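Local coordinates for protein biuret hydrolase (Pseudomonas sp., PDB 6C62) that hydrolyses 1-carboxybiuret to urea-1,3-dicarboxylate and ammonia as an amidase-family enzyme of atrazine degradation, at residues 87-92 and 321-326. Residues are numbered along the deposited sequence; the frame is centred on the assembly and turned at random.
Sequences GSKINR and PQDFEP
A methyl-on-ring CH-pi contact between I90 and F324, with a water-bridged pair of opposite charges, K89 and D323, beside it, joins two loops of this amidase; the apolar part is buried, the charged pair partly exposed. One loop follows strand 70-74; the other leaves helix 314-319 through a short 3-10 turn, residues 321-323. The pairing illustrates how loops far apart in sequence can be joined through side-chain packing and one water, with no direct hydrogen bond between them. With CG1 of I90 anti to the carbonyl carbon (chi1 -80°) and CD1 extended beyond it, the methyl reaches over one face of the F324 ring. CD1 of I90 stands 3.6 Å from the ring centroid of F324, 20° off the normal and displaced toward the rim, with CE1 of F324 its nearest ring atom at 3.4 Å. Closer to the backbone, CG1 of I90 lies 4.0 Å from CB of D323. F324 also touches D316 and L317 of helix 314-319, and an alanine here would probably leave CD1 of I90 without its aromatic face and open a gap beside that helix. Alongside, the extended chain of K89 passes the backbone of D323, with CG of K89 3.6 Å from the carbonyl O of D323. NZ of K89 stays 4.4 Å from OD1 of D323, too far for a salt bridge. A water spans the interval, accepting from NZ of K89 at 2.9 Å and donating both to OD1 of D323 and to the carbonyl O of Q322. The other carboxylate oxygen, OD2 of D323, forms a salt bridge with R320. D323 is thus held directly by one cation and through water by another, which would probably favour its ionised form, while dispersion between I90 and F324 adds an apolar grip.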
loop_
_atom_site.group_PDB
_atom_site.type_symbol
_atom_site.label_atom_id
_atom_site.label_comp_id
_atom_site.label_asym_id
_atom_site.label_seq_id
_atom_site.Cartn_x
_atom_site.Cartn_y
_atom_site.Cartn_z
ATOM N N GLY A 87 4.140 25.649 6.492
ATOM C CA GLY A 87 3.383 26.729 5.884
ATOM C C GLY A 87 2.018 27.071 6.493
ATOM O O GLY A 87 1.256 27.810 5.874
ATOM N N SER A 88 1.725 26.530 7.689
ATOM C CA SER A 88 0.447 26.594 8.274
ATOM C C SER A 88 0.449 27.499 9.478
ATOM O O SER A 88 1.508 27.783 10.083
ATOM C CB SER A 88 -0.032 25.207 8.703
ATOM O OG SER A 88 0.625 24.813 9.941
ATOM N N LYS A 89 -0.743 27.972 9.827
ATOM C CA LYS A 89 -0.923 28.516 11.148
ATOM C C LYS A 89 -1.387 27.507 12.168
ATOM O O LYS A 89 -1.058 27.664 13.342
ATOM C CB LYS A 89 -1.740 29.806 11.133
ATOM C CG LYS A 89 -3.149 29.737 10.759
ATOM C CD LYS A 89 -3.765 31.127 10.979
ATOM C CE LYS A 89 -5.257 30.976 10.799
ATOM N NZ LYS A 89 -5.839 32.314 10.531
ATOM N N ILE A 90 -2.050 26.431 11.710
ATOM C CA ILE A 90 -2.451 25.329 12.562
ATOM C C ILE A 90 -1.326 24.746 13.408
ATOM O O ILE A 90 -1.507 24.458 14.565
ATOM C CB ILE A 90 -3.141 24.259 11.704
ATOM C CG1 ILE A 90 -4.585 24.688 11.447
ATOM C CG2 ILE A 90 -3.226 22.914 12.439
ATOM C CD1 ILE A 90 -5.257 23.939 10.349
ATOM N N ASN A 91 -0.153 24.571 12.824
ATOM C CA ASN A 91 0.981 23.962 13.529
ATOM C C ASN A 91 1.660 24.904 14.553
ATOM O O ASN A 91 2.521 24.421 15.293
ATOM C CB ASN A 91 2.052 23.466 12.568
ATOM C CG ASN A 91 1.655 22.175 11.840
ATOM O OD1 ASN A 91 0.505 21.770 11.884
ATOM N ND2 ASN A 91 2.623 21.562 11.137
ATOM N N ARG A 92 1.238 26.157 14.666
ATOM C CA ARG A 92 2.032 27.115 15.489
ATOM C C ARG A 92 2.147 26.716 16.954
ATOM O O ARG A 92 3.189 26.912 17.539
ATOM C CB ARG A 92 1.472 28.541 15.453
ATOM C CG ARG A 92 1.758 29.276 14.150
ATOM C CD ARG A 92 0.812 30.436 13.973
ATOM N NE ARG A 92 1.040 31.101 12.716
ATOM C CZ ARG A 92 0.314 32.141 12.298
ATOM N NH1 ARG A 92 -0.677 32.642 13.088
ATOM N NH2 ARG A 92 0.647 32.715 11.162
ATOM N N PRO A 321 -11.793 24.323 10.263
ATOM C CA PRO A 321 -11.583 24.512 8.818
ATOM C C PRO A 321 -11.206 25.967 8.438
ATOM O O PRO A 321 -10.536 26.230 7.442
ATOM C CB PRO A 321 -12.936 24.118 8.224
ATOM C CG PRO A 321 -13.933 24.284 9.357
ATOM C CD PRO A 321 -13.180 23.886 10.593
ATOM N N GLN A 322 -11.691 26.911 9.240
ATOM C CA GLN A 322 -11.406 28.331 9.012
ATOM C C GLN A 322 -9.941 28.725 9.231
ATOM O O GLN A 322 -9.503 29.810 8.797
ATOM C CB GLN A 322 -12.319 29.209 9.909
ATOM C CG GLN A 322 -11.922 29.228 11.375
ATOM C CD GLN A 322 -12.371 28.040 12.217
ATOM O OE1 GLN A 322 -13.016 27.065 11.766
ATOM N NE2 GLN A 322 -12.018 28.102 13.457
ATOM N N ASP A 323 -9.187 27.877 9.922
ATOM C CA ASP A 323 -7.753 28.091 10.120
ATOM C C ASP A 323 -6.847 27.579 9.029
ATOM O O ASP A 323 -5.646 27.855 9.076
ATOM C CB ASP A 323 -7.369 27.496 11.436
ATOM C CG ASP A 323 -7.971 28.258 12.648
ATOM O OD1 ASP A 323 -8.458 29.402 12.492
ATOM O OD2 ASP A 323 -7.926 27.706 13.748
ATOM N N PHE A 324 -7.402 26.902 8.014
ATOM C CA PHE A 324 -6.601 26.512 6.856
ATOM C C PHE A 324 -6.407 27.693 5.893
ATOM O O PHE A 324 -7.150 28.674 5.932
ATOM C CB PHE A 324 -7.271 25.335 6.102
ATOM C CG PHE A 324 -7.159 24.005 6.784
ATOM C CD1 PHE A 324 -7.873 23.722 7.933
ATOM C CD2 PHE A 324 -6.284 23.026 6.282
ATOM C CE1 PHE A 324 -7.780 22.483 8.525
ATOM C CE2 PHE A 324 -6.224 21.788 6.877
ATOM C CZ PHE A 324 -6.939 21.513 7.983
ATOM N N GLU A 325 -5.456 27.520 4.978
ATOM C CA GLU A 325 -5.252 28.353 3.784
ATOM C C GLU A 325 -6.524 28.365 2.936
ATOM O O GLU A 325 -6.930 27.324 2.411
ATOM C CB GLU A 325 -4.074 27.763 2.987
ATOM C CG GLU A 325 -3.904 28.240 1.553
ATOM C CD GLU A 325 -3.621 29.732 1.497
ATOM O OE1 GLU A 325 -2.478 30.090 1.842
ATOM O OE2 GLU A 325 -4.563 30.494 1.144
ATOM N N PRO A 326 -7.178 29.539 2.819
ATOM C CA PRO A 326 -8.459 29.570 2.005
ATOM C C PRO A 326 -8.285 29.174 0.553
ATOM O O PRO A 326 -9.213 28.668 -0.035
ATOM C CB PRO A 326 -8.972 31.016 2.195
ATOM C CG PRO A 326 -8.415 31.381 3.549
ATOM C CD PRO A 326 -6.985 30.809 3.542
HETATM O O HOH W 1 -8.655 31.634 10.812
#